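Local coordinates for protein Cbm77-rfpl (Ruminococcus flavefaciens, PDB 5FU5) that probably binds plant cell-wall polysaccharide as a family 77 carbohydrate-binding module of the bacterium's cellulosome, at residues G62-V67 with V91-G96. Numbering follows the deposited sequence.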
ATOM      1  N   GLY A  62      -6.914  -7.906 -10.111  1.00 17.54           N
ATOM      2  CA  GLY A  62      -7.593  -7.007  -9.215  1.00 18.04           C
ATOM      3  C   GLY A  62      -6.937  -5.659  -9.109  1.00 18.02           C
ATOM      4  O   GLY A  62      -6.273  -5.217 -10.037  1.00 19.07           O
ATOM      5  N   LYS A  63      -7.118  -4.995  -7.973  1.00 17.23           N
ATOM      6  CA  LYS A  63      -6.739  -3.618  -7.810  1.00 17.16           C
ATOM      7  C   LYS A  63      -6.032  -3.429  -6.500  1.00 16.43           C
ATOM      8  O   LYS A  63      -6.555  -3.818  -5.452  1.00 15.94           O
ATOM      9  CB  LYS A  63      -7.956  -2.689  -7.879  1.00 19.90           C
ATOM     10  CG  LYS A  63      -7.606  -1.205  -7.755  1.00 22.90           C
ATOM     11  CD  LYS A  63      -8.774  -0.262  -7.883  1.00 27.95           C
ATOM     12  CE  LYS A  63      -9.722  -0.332  -6.736  1.00 36.43           C
ATOM     13  NZ  LYS A  63     -10.802   0.681  -6.921  1.00 42.51           N
ATOM     14  N   LEU A  64      -4.871  -2.817  -6.543  1.00 15.89           N
ATOM     15  CA  LEU A  64      -4.129  -2.384  -5.384  1.00 14.39           C
ATOM     16  C   LEU A  64      -4.425  -0.910  -5.062  1.00 15.10           C
ATOM     17  O   LEU A  64      -4.352  -0.068  -5.962  1.00 16.87           O
ATOM     18  CB  LEU A  64      -2.627  -2.594  -5.610  1.00 15.27           C
ATOM     19  CG  LEU A  64      -1.680  -2.101  -4.495  1.00 16.37           C
ATOM     20  CD1 LEU A  64      -1.726  -2.991  -3.247  1.00 18.51           C
ATOM     21  CD2 LEU A  64      -0.257  -2.029  -5.024  1.00 17.25           C
ATOM     22  N   THR A  65      -4.745  -0.608  -3.791  1.00 14.59           N
ATOM     23  CA  THR A  65      -4.894   0.737  -3.301  1.00 15.03           C
ATOM     24  C   THR A  65      -3.906   1.012  -2.203  1.00 13.94           C
ATOM     25  O   THR A  65      -3.731   0.212  -1.278  1.00 16.14           O
ATOM     26  CB  THR A  65      -6.337   0.957  -2.751  1.00 16.65           C
ATOM     27  OG1 THR A  65      -7.300   0.741  -3.771  1.00 18.89           O
ATOM     28  CG2 THR A  65      -6.550   2.335  -2.168  1.00 17.53           C
ATOM     29  N   LEU A  66      -3.204   2.133  -2.311  1.00 14.73           N
ATOM     30  CA  LEU A  66      -2.154   2.582  -1.373  1.00 14.96           C
ATOM     31  C   LEU A  66      -2.494   3.976  -0.915  1.00 15.91           C
ATOM     32  O   LEU A  66      -2.753   4.843  -1.743  1.00 16.26           O
ATOM     33  CB  LEU A  66      -0.759   2.592  -2.005  1.00 15.43           C
ATOM     34  CG  LEU A  66      -0.294   1.290  -2.584  1.00 15.88           C
ATOM     35  CD1 LEU A  66       1.016   1.563  -3.325  1.00 17.97           C
ATOM     36  CD2 LEU A  66      -0.124   0.227  -1.527  1.00 16.89           C
ATOM     37  N   VAL A  67      -2.541   4.204   0.403  1.00 15.18           N
ATOM     38  CA  VAL A  67      -2.992   5.494   0.962  1.00 16.32           C
ATOM     39  C   VAL A  67      -1.837   6.135   1.732  1.00 14.89           C
ATOM     40  O   VAL A  67      -1.274   5.498   2.659  1.00 16.05           O
ATOM     41  CB  VAL A  67      -4.194   5.309   1.906  1.00 17.94           C
ATOM     42  CG1 VAL A  67      -4.643   6.641   2.512  1.00 19.93           C
ATOM     43  CG2 VAL A  67      -5.335   4.549   1.228  1.00 19.98           C
ATOM     44  N   VAL A  91      -3.597   0.866  -8.596  1.00 17.57           N
ATOM     45  CA  VAL A  91      -2.908   0.139  -9.656  0.50 16.52           C
ATOM     46  C   VAL A  91      -3.640  -1.169  -9.899  1.00 16.34           C
ATOM     47  O   VAL A  91      -3.833  -1.941  -8.960  1.00 18.44           O
ATOM     48  CB  VAL A  91      -1.437  -0.234  -9.350  0.50 15.70           C
ATOM     49  CG1 VAL A  91      -0.769  -0.722 -10.653  0.50 11.87           C
ATOM     50  CG2 VAL A  91      -0.619   0.891  -8.716  0.50 17.54           C
ATOM     51  N   ASP A  92      -3.993  -1.449 -11.147  1.00 16.68           N
ATOM     52  CA  ASP A  92      -4.591  -2.684 -11.521  1.00 16.39           C
ATOM     53  C   ASP A  92      -3.499  -3.691 -11.804  1.00 16.13           C
ATOM     54  O   ASP A  92      -2.541  -3.368 -12.506  1.00 18.35           O
ATOM     55  CB  ASP A  92      -5.514  -2.502 -12.727  1.00 17.31           C
ATOM     56  CG  ASP A  92      -6.760  -1.668 -12.397  1.00 23.61           C
ATOM     57  OD1 ASP A  92      -6.942  -1.169 -11.283  1.00 30.03           O
ATOM     58  OD2 ASP A  92      -7.576  -1.468 -13.250  1.00 32.85           O
ATOM     59  N   LEU A  93      -3.653  -4.905 -11.274  1.00 15.40           N
ATOM     60  CA  LEU A  93      -2.654  -5.948 -11.292  1.00 15.78           C
ATOM     61  C   LEU A  93      -3.183  -7.302 -11.746  1.00 16.68           C
ATOM     62  O   LEU A  93      -4.381  -7.608 -11.573  1.00 17.80           O
ATOM     63  CB  LEU A  93      -1.984  -6.100  -9.907  1.00 15.26           C
ATOM     64  CG  LEU A  93      -1.248  -4.897  -9.354  1.00 16.61           C
ATOM     65  CD1 LEU A  93      -0.787  -5.186  -7.936  1.00 16.69           C
ATOM     66  CD2 LEU A  93      -0.069  -4.477 -10.217  1.00 18.67           C
ATOM     67  N   ALA A  94      -2.308  -8.061 -12.394  1.00 16.48           N
ATOM     68  CA  ALA A  94      -2.604  -9.443 -12.745  1.00 17.90           C
ATOM     69  C   ALA A  94      -2.290 -10.376 -11.569  1.00 16.99           C
ATOM     70  O   ALA A  94      -1.620 -10.001 -10.606  1.00 18.16           O
ATOM     71  CB  ALA A  94      -1.778  -9.851 -13.965  1.00 20.76           C
ATOM     72  N   GLN A  95      -2.782 -11.601 -11.670  1.00 19.03           N
ATOM     73  CA  GLN A  95      -2.419 -12.650 -10.702  1.00 18.77           C
ATOM     74  C   GLN A  95      -0.897 -12.772 -10.674  1.00 18.30           C
ATOM     75  O   GLN A  95      -0.229 -12.626 -11.713  1.00 21.48           O
ATOM     76  CB  GLN A  95      -3.021 -13.988 -11.125  1.00 21.62           C
ATOM     77  CG  GLN A  95      -2.832 -15.155 -10.163  1.00 23.38           C
ATOM     78  CD  GLN A  95      -1.449 -15.800 -10.150  1.00 30.12           C
ATOM     79  OE1 GLN A  95      -0.766 -15.864 -11.177  1.00 35.46           O
ATOM     80  NE2 GLN A  95      -1.059 -16.367  -8.976  1.00 36.47           N
ATOM     81  N   GLY A  96      -0.349 -13.066  -9.495  1.00 19.61           N
ATOM     82  CA  GLY A  96       1.060 -13.381  -9.361  1.00 19.29           C
ATOM     83  C   GLY A  96       1.785 -12.473  -8.421  1.00 18.67           C
ATOM     84  O   GLY A  96       1.170 -11.654  -7.707  1.00 19.16           O
TER
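Leu64 and Leu93 meet on the inward face of two antiparallel strands, CD1 of Leu93 lying 3.9 Å from CB of Leu64. Leu93 reaches across diagonally because its CG stands anti to the carbonyl carbon (chi1 -61°), whereas Leu64 also packs on Ile100. Tyr113 and His98 also touch Leu93, and Val91, beta-branched and suited to a strand, shares this apolar face. The backbones join through two antiparallel hydrogen-bonded pairs, Gly62 with Leu93 and Leu64 with Val91; Leu64 N to Val91 O, at 2.8 Å, is nearly straight. Strand 62-68 is flanked by 88-93 and, through backbone bonding such as that of Lys63 with Ala114, by 107-116 in the antiparallel all-beta fold of the module, with strand 96-101 packing beneath. Between the two hydrogen-bonded pairs sits the non-hydrogen-bonded pair Lys63–Asp92, its CA atoms 4.4 Å apart, facing solvent as suits two charged residues. Here OD1 of Asp92 lies 3.6 Å from CG of Lys63, against the aliphatic part of the chain. A bend at chi3 (69°) leads the ammonium away, leaving NZ 6.1 Å from OD1, so any attraction is probably long-range. Gly62 takes an extended backbone conformation that residues bearing a CB seldom adopt.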